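PDB 6JDR: PP1b from Porcine reproductive and respiratory syndrome virus, which contains in this piece the helicase (nsp10) of the viral replicase, which probably hydrolyses ATP and unwinds RNA and DNA duplexes with 5' to 3' polarity. Local coordinates for residues Ile148-Ala153 with Thr271-Ile276; Asp165-Tyr170 with Gly219-Leu224; Gln281-Ala286 with Asn300-Thr305. The protein carries 1 engineered substitution. One frame throughout, in Å; residues are numbered along the deposited sequence.

Contact 1: Ile148-Ala153 with Thr271-Ile276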
loop_
_atom_site.group_PDB
_atom_site.type_symbol
_atom_site.label_atom_id
_atom_site.label_comp_id
_atom_site.label_asym_id
_atom_site.label_seq_id
_atom_site.Cartn_x
_atom_site.Cartn_y
_atom_site.Cartn_z
ATOM N N ILE A 148 0.999 -7.891 -2.020
ATOM C CA ILE A 148 1.643 -8.724 -3.028
ATOM C C ILE A 148 0.671 -8.904 -4.186
ATOM O O ILE A 148 -0.476 -9.298 -3.978
ATOM C CB ILE A 148 2.008 -10.120 -2.480
ATOM C CG1 ILE A 148 2.824 -10.006 -1.189
ATOM C CG2 ILE A 148 2.792 -10.907 -3.527
ATOM C CD1 ILE A 148 3.042 -11.326 -0.479
ATOM N N GLY A 149 1.130 -8.628 -5.402
ATOM C CA GLY A 149 0.274 -8.726 -6.578
ATOM C C GLY A 149 0.118 -10.157 -7.058
ATOM O O GLY A 149 0.805 -11.057 -6.567
ATOM N N PRO A 150 -0.790 -10.378 -8.025
ATOM C CA PRO A 150 -0.991 -11.691 -8.630
ATOM C C PRO A 150 -0.003 -11.928 -9.774
ATOM O O PRO A 150 0.743 -11.014 -10.128
ATOM C CB PRO A 150 -2.418 -11.599 -9.165
ATOM C CG PRO A 150 -2.575 -10.162 -9.534
ATOM C CD PRO A 150 -1.687 -9.365 -8.613
ATOM N N PRO A 151 0.011 -13.149 -10.346
ATOM C CA PRO A 151 0.876 -13.453 -11.494
ATOM C C PRO A 151 0.684 -12.506 -12.683
ATOM O O PRO A 151 1.666 -12.006 -13.234
ATOM C CB PRO A 151 0.468 -14.878 -11.871
ATOM C CG PRO A 151 0.000 -15.476 -10.588
ATOM C CD PRO A 151 -0.668 -14.357 -9.839
ATOM N N GLY A 152 -0.568 -12.258 -13.060
ATOM C CA GLY A 152 -0.877 -11.367 -14.178
ATOM C C GLY A 152 -0.945 -9.906 -13.771
ATOM O O GLY A 152 -0.241 -9.471 -12.857
ATOM N N ALA A 153 -1.799 -9.151 -14.460
ATOM C CA ALA A 153 -1.992 -7.721 -14.197
ATOM C C ALA A 153 -3.026 -7.503 -13.093
ATOM O O ALA A 153 -3.471 -8.461 -12.459
ATOM C CB ALA A 153 -2.423 -7.013 -15.476
ATOM N N THR A 271 -0.625 -9.067 2.338
ATOM C CA THR A 271 -1.908 -9.289 1.684
ATOM C C THR A 271 -1.664 -9.771 0.251
ATOM O O THR A 271 -1.164 -9.019 -0.587
ATOM C CB THR A 271 -2.743 -7.995 1.653
ATOM O OG1 THR A 271 -2.952 -7.523 2.990
ATOM C CG2 THR A 271 -4.097 -8.228 0.982
ATOM N N GLN A 272 -2.008 -11.027 -0.017
ATOM C CA GLN A 272 -1.878 -11.603 -1.353
ATOM C C GLN A 272 -3.118 -11.281 -2.177
ATOM O O GLN A 272 -4.231 -11.612 -1.777
ATOM C CB GLN A 272 -1.695 -13.121 -1.256
ATOM C CG GLN A 272 -1.530 -13.838 -2.591
ATOM C CD GLN A 272 -0.295 -13.389 -3.354
ATOM O OE1 GLN A 272 0.824 -13.761 -3.006
ATOM N NE2 GLN A 272 -0.493 -12.589 -4.399
ATOM N N LEU A 273 -2.924 -10.633 -3.322
ATOM C CA LEU A 273 -4.027 -10.353 -4.251
ATOM C C LEU A 273 -4.375 -11.592 -5.085
ATOM O O LEU A 273 -3.499 -12.395 -5.423
ATOM C CB LEU A 273 -3.683 -9.175 -5.176
ATOM C CG LEU A 273 -4.199 -7.779 -4.805
ATOM C CD1 LEU A 273 -4.167 -7.509 -3.310
ATOM C CD2 LEU A 273 -3.408 -6.717 -5.556
ATOM N N LYS A 274 -5.660 -11.740 -5.404
ATOM C CA LYS A 274 -6.138 -12.830 -6.259
ATOM C C LYS A 274 -7.092 -12.287 -7.318
ATOM O O LYS A 274 -8.030 -11.551 -7.001
ATOM C CB LYS A 274 -6.836 -13.904 -5.424
ATOM C CG LYS A 274 -7.120 -15.191 -6.182
ATOM C CD LYS A 274 -7.708 -16.252 -5.266
ATOM C CE LYS A 274 -8.227 -17.452 -6.047
ATOM N NZ LYS A 274 -7.132 -18.244 -6.672
ATOM N N THR A 275 -6.839 -12.649 -8.573
ATOM C CA THR A 275 -7.674 -12.210 -9.689
ATOM C C THR A 275 -8.911 -13.091 -9.819
ATOM O O THR A 275 -8.816 -14.318 -9.766
ATOM C CB THR A 275 -6.905 -12.243 -11.025
ATOM O OG1 THR A 275 -6.289 -13.524 -11.195
ATOM C CG2 THR A 275 -5.842 -11.157 -11.057
ATOM N N ILE A 276 -10.066 -12.453 -9.992
ATOM C CA ILE A 276 -11.331 -13.151 -10.205
ATOM C C ILE A 276 -11.885 -12.771 -11.577
ATOM O O ILE A 276 -12.011 -11.587 -11.898
ATOM C CB ILE A 276 -12.354 -12.795 -9.100
ATOM C CG1 ILE A 276 -11.840 -13.248 -7.724
ATOM C CG2 ILE A 276 -13.718 -13.409 -9.390
ATOM C CD1 ILE A 276 -11.542 -14.733 -7.616
#

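Contact 2: Asp165-Tyr170 with Gly219-Leu224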
loop_
_atom_site.group_PDB
_atom_site.type_symbol
_atom_site.label_atom_id
_atom_site.label_comp_id
_atom_site.label_asym_id
_atom_site.label_seq_id
_atom_site.Cartn_x
_atom_site.Cartn_y
_atom_site.Cartn_z
ATOM N N ASP A 165 -7.028 12.022 -2.987
ATOM C CA ASP A 165 -6.359 13.298 -3.260
ATOM C C ASP A 165 -5.403 13.761 -2.155
ATOM O O ASP A 165 -4.463 14.507 -2.431
ATOM C CB ASP A 165 -7.390 14.398 -3.552
ATOM C CG ASP A 165 -8.051 14.241 -4.918
ATOM O OD1 ASP A 165 -7.878 13.181 -5.562
ATOM O OD2 ASP A 165 -8.747 15.184 -5.353
ATOM N N GLY A 166 -5.635 13.326 -0.919
ATOM C CA GLY A 166 -4.758 13.687 0.201
ATOM C C GLY A 166 -3.549 12.779 0.389
ATOM O O GLY A 166 -2.677 13.062 1.214
ATOM N N ASP A 167 -3.488 11.692 -0.376
ATOM C CA ASP A 167 -2.462 10.668 -0.189
ATOM C C ASP A 167 -1.125 11.033 -0.828
ATOM O O ASP A 167 -1.035 11.967 -1.625
ATOM C CB ASP A 167 -2.952 9.332 -0.753
ATOM C CG ASP A 167 -4.185 8.818 -0.041
ATOM O OD1 ASP A 167 -4.419 9.219 1.117
ATOM O OD2 ASP A 167 -4.922 8.007 -0.640
ATOM N N VAL A 168 -0.094 10.275 -0.458
ATOM C CA VAL A 168 1.259 10.452 -0.982
ATOM C C VAL A 168 1.776 9.108 -1.487
ATOM O O VAL A 168 1.678 8.095 -0.791
ATOM C CB VAL A 168 2.222 10.988 0.098
ATOM C CG1 VAL A 168 3.620 11.193 -0.477
ATOM C CG2 VAL A 168 1.694 12.289 0.686
ATOM N N ILE A 169 2.320 9.104 -2.701
ATOM C CA ILE A 169 2.889 7.902 -3.295
ATOM C C ILE A 169 4.393 8.105 -3.485
ATOM O O ILE A 169 4.818 8.959 -4.266
ATOM C CB ILE A 169 2.207 7.567 -4.637
ATOM C CG1 ILE A 169 0.717 7.272 -4.408
ATOM C CG2 ILE A 169 2.879 6.374 -5.308
ATOM C CD1 ILE A 169 -0.139 7.371 -5.653
ATOM N N TYR A 170 5.189 7.328 -2.753
ATOM C CA TYR A 170 6.641 7.366 -2.882
ATOM C C TYR A 170 7.092 6.337 -3.915
ATOM O O TYR A 170 6.578 5.217 -3.952
ATOM C CB TYR A 170 7.314 7.100 -1.535
ATOM C CG TYR A 170 7.036 8.159 -0.491
ATOM C CD1 TYR A 170 7.805 9.315 -0.425
ATOM C CD2 TYR A 170 6.005 8.001 0.438
ATOM C CE1 TYR A 170 7.558 10.285 0.530
ATOM C CE2 TYR A 170 5.750 8.966 1.398
ATOM C CZ TYR A 170 6.529 10.104 1.444
ATOM O OH TYR A 170 6.286 11.069 2.395
ATOM N N GLY A 219 1.125 13.773 4.729
ATOM C CA GLY A 219 -0.024 13.336 3.950
ATOM C C GLY A 219 -0.950 12.489 4.801
ATOM O O GLY A 219 -0.687 12.272 5.987
ATOM N N LYS A 220 -2.031 12.006 4.200
ATOM C CA LYS A 220 -2.994 11.186 4.926
ATOM C C LYS A 220 -2.519 9.739 4.907
ATOM O O LYS A 220 -2.012 9.243 5.913
ATOM C CB LYS A 220 -4.412 11.348 4.349
ATOM C CG LYS A 220 -4.847 12.795 4.130
ATOM C CD LYS A 220 -4.606 13.686 5.345
ATOM C CE LYS A 220 -4.831 15.155 5.020
ATOM N NZ LYS A 220 -4.236 16.042 6.059
ATOM N N ASN A 221 -2.656 9.073 3.763
ATOM C CA ASN A 221 -2.131 7.728 3.588
ATOM C C ASN A 221 -0.915 7.786 2.675
ATOM O O ASN A 221 -0.921 8.491 1.663
ATOM C CB ASN A 221 -3.193 6.797 2.998
ATOM C CG ASN A 221 -4.437 6.708 3.867
ATOM O OD1 ASN A 221 -4.347 6.589 5.090
ATOM N ND2 ASN A 221 -5.608 6.761 3.237
ATOM N N SER A 222 0.127 7.049 3.045
ATOM C CA SER A 222 1.362 7.018 2.277
ATOM C C SER A 222 1.528 5.655 1.624
ATOM O O SER A 222 1.341 4.632 2.274
ATOM C CB SER A 222 2.551 7.334 3.180
ATOM O OG SER A 222 2.492 8.679 3.615
ATOM N N PHE A 223 1.872 5.655 0.339
ATOM C CA PHE A 223 2.076 4.425 -0.422
ATOM C C PHE A 223 3.517 4.323 -0.906
ATOM O O PHE A 223 4.187 5.339 -1.107
ATOM C CB PHE A 223 1.139 4.382 -1.629
ATOM C CG PHE A 223 -0.318 4.299 -1.270
ATOM C CD1 PHE A 223 -0.987 3.087 -1.320
ATOM C CD2 PHE A 223 -1.021 5.435 -0.893
ATOM C CE1 PHE A 223 -2.329 3.005 -0.994
ATOM C CE2 PHE A 223 -2.367 5.363 -0.566
ATOM C CZ PHE A 223 -3.022 4.144 -0.616
ATOM N N LEU A 224 3.978 3.088 -1.100
ATOM C CA LEU A 224 5.317 2.820 -1.612
ATOM C C LEU A 224 5.222 2.007 -2.904
ATOM O O LEU A 224 4.880 0.822 -2.888
ATOM C CB LEU A 224 6.147 2.052 -0.573
ATOM C CG LEU A 224 7.635 2.378 -0.396
ATOM C CD1 LEU A 224 8.398 1.108 -0.052
ATOM C CD2 LEU A 224 8.260 3.050 -1.607
#

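Contact 3: Gln281-Ala286 with Asn300-Thr305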
loop_
_atom_site.group_PDB
_atom_site.type_symbol
_atom_site.label_atom_id
_atom_site.label_comp_id
_atom_site.label_asym_id
_atom_site.label_seq_id
_atom_site.Cartn_x
_atom_site.Cartn_y
_atom_site.Cartn_z
ATOM N N GLN A 281 -16.652 -7.031 -8.906
ATOM C CA GLN A 281 -15.992 -6.673 -7.654
ATOM C C GLN A 281 -16.954 -6.664 -6.467
ATOM O O GLN A 281 -16.578 -7.056 -5.361
ATOM C CB GLN A 281 -15.319 -5.298 -7.787
ATOM C CG GLN A 281 -14.428 -4.909 -6.615
ATOM C CD GLN A 281 -13.334 -5.927 -6.353
ATOM O OE1 GLN A 281 -12.654 -6.383 -7.278
ATOM N NE2 GLN A 281 -13.166 -6.300 -5.089
ATOM N N ASN A 282 -18.183 -6.205 -6.697
ATOM C CA ASN A 282 -19.209 -6.167 -5.646
ATOM C C ASN A 282 -19.486 -7.542 -5.030
ATOM O O ASN A 282 -19.779 -7.645 -3.836
ATOM C CB ASN A 282 -20.512 -5.557 -6.177
ATOM C CG ASN A 282 -21.077 -6.317 -7.368
ATOM O OD1 ASN A 282 -20.342 -6.718 -8.274
ATOM N ND2 ASN A 282 -22.390 -6.514 -7.372
ATOM N N ILE A 283 -19.379 -8.588 -5.848
ATOM C CA ILE A 283 -19.537 -9.960 -5.377
ATOM C C ILE A 283 -18.311 -10.358 -4.569
ATOM O O ILE A 283 -18.438 -10.886 -3.463
ATOM C CB ILE A 283 -19.723 -10.962 -6.539
ATOM C CG1 ILE A 283 -20.936 -10.589 -7.398
ATOM C CG2 ILE A 283 -19.862 -12.385 -6.006
ATOM C CD1 ILE A 283 -22.229 -10.438 -6.626
ATOM N N CYS A 284 -17.127 -10.101 -5.130
ATOM C CA CYS A 284 -15.860 -10.336 -4.431
ATOM C C CYS A 284 -15.869 -9.724 -3.027
ATOM O O CYS A 284 -15.440 -10.361 -2.067
ATOM C CB CYS A 284 -14.685 -9.770 -5.240
ATOM S SG CYS A 284 -14.306 -10.650 -6.775
ATOM N N ASP A 285 -16.371 -8.497 -2.914
ATOM C CA ASP A 285 -16.470 -7.805 -1.626
ATOM C C ASP A 285 -17.371 -8.536 -0.625
ATOM O O ASP A 285 -17.028 -8.656 0.555
ATOM C CB ASP A 285 -16.989 -6.373 -1.825
ATOM C CG ASP A 285 -15.996 -5.479 -2.564
ATOM O OD1 ASP A 285 -14.851 -5.920 -2.823
ATOM O OD2 ASP A 285 -16.366 -4.326 -2.885
ATOM N N ALA A 286 -18.521 -9.016 -1.096
ATOM C CA ALA A 286 -19.486 -9.696 -0.232
ATOM C C ALA A 286 -18.941 -11.027 0.270
ATOM O O ALA A 286 -19.142 -11.382 1.427
ATOM C CB ALA A 286 -20.803 -9.906 -0.963
ATOM N N ASN A 300 -16.425 -7.023 -15.267
ATOM C CA ASN A 300 -17.367 -5.965 -14.899
ATOM C C ASN A 300 -18.285 -6.339 -13.739
ATOM O O ASN A 300 -18.362 -7.503 -13.331
ATOM C CB ASN A 300 -18.220 -5.565 -16.110
ATOM C CG ASN A 300 -17.390 -5.018 -17.256
ATOM O OD1 ASN A 300 -16.500 -4.191 -17.055
ATOM N ND2 ASN A 300 -17.680 -5.477 -18.470
ATOM N N THR A 301 -18.984 -5.329 -13.229
ATOM C CA THR A 301 -19.917 -5.481 -12.121
ATOM C C THR A 301 -21.028 -6.484 -12.432
ATOM O O THR A 301 -21.631 -6.447 -13.505
ATOM C CB THR A 301 -20.567 -4.128 -11.770
ATOM O OG1 THR A 301 -19.545 -3.151 -11.541
ATOM C CG2 THR A 301 -21.447 -4.242 -10.525
ATOM N N THR A 302 -21.284 -7.376 -11.480
ATOM C CA THR A 302 -22.408 -8.301 -11.550
ATOM C C THR A 302 -23.616 -7.588 -10.961
ATOM O O THR A 302 -23.533 -7.027 -9.868
ATOM C CB THR A 302 -22.124 -9.586 -10.754
ATOM O OG1 THR A 302 -20.903 -10.175 -11.216
ATOM C CG2 THR A 302 -23.259 -10.594 -10.910
ATOM N N ARG A 303 -24.730 -7.597 -11.688
ATOM C CA ARG A 303 -25.937 -6.889 -11.259
ATOM C C ARG A 303 -26.614 -7.614 -10.098
ATOM O O ARG A 303 -26.682 -8.841 -10.077
ATOM C CB ARG A 303 -26.917 -6.742 -12.427
ATOM C CG ARG A 303 -28.112 -5.846 -12.137
ATOM C CD ARG A 303 -29.066 -5.792 -13.319
ATOM N NE ARG A 303 -28.529 -5.007 -14.431
ATOM C CZ ARG A 303 -29.106 -4.888 -15.627
ATOM N NH1 ARG A 303 -30.251 -5.507 -15.896
ATOM N NH2 ARG A 303 -28.529 -4.147 -16.567
ATOM N N VAL A 304 -27.107 -6.840 -9.136
ATOM C CA VAL A 304 -27.841 -7.380 -7.999
ATOM C C VAL A 304 -29.138 -6.597 -7.833
ATOM O O VAL A 304 -29.117 -5.379 -7.637
ATOM C CB VAL A 304 -27.012 -7.310 -6.700
ATOM C CG1 VAL A 304 -27.830 -7.803 -5.511
ATOM C CG2 VAL A 304 -25.728 -8.117 -6.847
ATOM N N THR A 305 -30.262 -7.307 -7.914
ATOM C CA THR A 305 -31.584 -6.692 -7.872
ATOM C C THR A 305 -32.471 -7.429 -6.873
ATOM O O THR A 305 -32.582 -8.650 -6.935
ATOM C CB THR A 305 -32.251 -6.739 -9.261
ATOM O OG1 THR A 305 -31.269 -6.519 -10.283
ATOM C CG2 THR A 305 -33.348 -5.689 -9.369
#

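Contact 1: Ile148-Ala153 with Thr271-Ile276
I148 pairs with Q272 in parallel register, their CA atoms 4.8 Å apart, just where strand 145-148 gives way to the loop ahead of helix 155-162. Two backbone hydrogen bonds fix this register. I148 N donates to T271 O at 2.8 Å, and L273 N donates to I148 O at 2.9 Å, so I148 grips the residues on both sides of its partner.

Beyond that point a side chain takes over from the backbone. Q272 has CG anti to the backbone N (chi1 -179°), and a bend at chi2 (62°) sets CD beside I148 CG2. Q272 NE2 donates to G149 O at 3.0 Å; that oxygen lies in the plane of the amide, whereas NE2 stands above the plane of the G149 carbonyl. Q272 NE2 also donates to L273 O at 3.2 Å, on a lone pair. Q272 OE1 rests against I148 CG2.

Apolar packing carries the contact onward. The P150 ring lays CD on L273 CB, while P150 CG touches T275 CG2 at 3.7 Å, these last two side chains crossing at about a right angle. L273 also packs on W158 of helix 155-162.

The loop that begins at G149, between strand 145-148 and helix 155-162, is consistent in sequence and form with the P-loop (Walker A) of a superfamily 1 helicase core. G149 forms a backbone bond to G248 as well. The chemistry implies a loop entrance tied down by main chain, one amide and a proline ring in turn, with the Q272 amide held flat between two carbonyl oxygens belonging to different segments.

Contact 2: Asp165-Tyr170 with Gly219-Leu224
D167 and F223 both carry CG anti to their own carbonyl carbon, beside the backbone N (chi1 -62° and -66°), and these torsions start the two side chains toward a meeting in which D167 OD2 lies 3.7 Å from F223 CE2, near the plane of the ring and at its edge. D167 OD1 accepts a hydrogen bond from N221 N at 3.2 Å, the donor lying above the carboxylate plane, while OD2 is bonded to Q164 N. D167 is therefore held by backbone amides from two parts of the chain.

The main chains run parallel, the axes of strands 168-170 and 222-224 diverging by 23°. V168 N donates to N221 O, F223 N to V168 O at 2.7 Å, and Y170 N to F223 O at 2.8 Å; K220 N reaches back to G166 O. Strands 168-171 and 222-224 are neighbours in the parallel sheet of the P-loop NTPase, RecA-like core, and strand 222-224 leads straight into D225 and E226, a position consistent with the Walker B motif of such helicases.

I169 and F223 share one side of the sheet, I169 CG1 against F223 CB at 4.0 Å. The opposite side takes V168, Y170, S222 and L224. There V168 CG1 sits over one face of the Y170 ring, toward its rim, and S222 OG meets the same ring at its edge, in plane. The tyrosine hydroxyl is hydrogen-bonded to C217 N.

Contact 3: Gln281-Ala286 with Asn300-Thr305
I283 of helix 281-287 and T302, just ahead of strand 303-307, bring their CA atoms to 7.0 Å, and no hydrogen bond between backbones spans the two segments. The link is made by N282 instead. Its CG stands between the backbone N and the carbonyl carbon (chi1 58°), and the amide addresses one residue twice: N282 ND2 donates to T302 O at 2.8 Å, lying in the plane of that carbonyl, while N282 OD1 accepts a longer, weak bond from T302 N at 3.4 Å. The N282 amide thus pairs with the N-H and C=O of T302 much as one residue pairs with another in a hydrogen-bonded antiparallel pair, but with unequal grip.

A methyl group lies close to each amide atom. T301 CG2 lies 3.5 Å from N282 OD1, and V304 CG2 comes to 3.7 Å from N282 ND2. Next along the helix, I283 lays CG1 against T302 CB at 3.7 Å, the two side chains crossing at about a right angle, and its CD1 reaches V304 CG2. T302 OG1 is hydrogen-bonded to G280 N and to R365 O, so that this buried hydroxyl ties the start of the helix to the chain leading into strand 367-371.

On the helix itself, Q281 NE2 donates to D285 OD1 at 2.8 Å and also to L295 O; Q281 OE1 accepts from S297 N. The helix thereby joins strand 294-297, the edge of the seven-stranded sheet, to strand 303-307, the edge of the five-stranded one, an arrangement consistent with the junction between the two RecA-like domains of a superfamily 1 helicase.

In the fold
All three contacts fall within the superfamily 1 helicase core, and they illustrate how such a core is assembled. Contacts 1 and 2 both reach the same seven-stranded parallel sheet, with centres 22 Å apart and nearest atoms about 10 Å apart; along the chain, contact 2 is nested inside the loop that contact 1 closes. Contact 3 follows in series, its centre 18 Å from that of contact 1 and 28 Å from that of contact 2. Strand 270-276 leads on to helix 281-287, and I276 CG1 packs on C284 SG at 3.7 Å. Packing therefore runs from the sheet that carries the probable P-loop to the start of the second, five-stranded sheet.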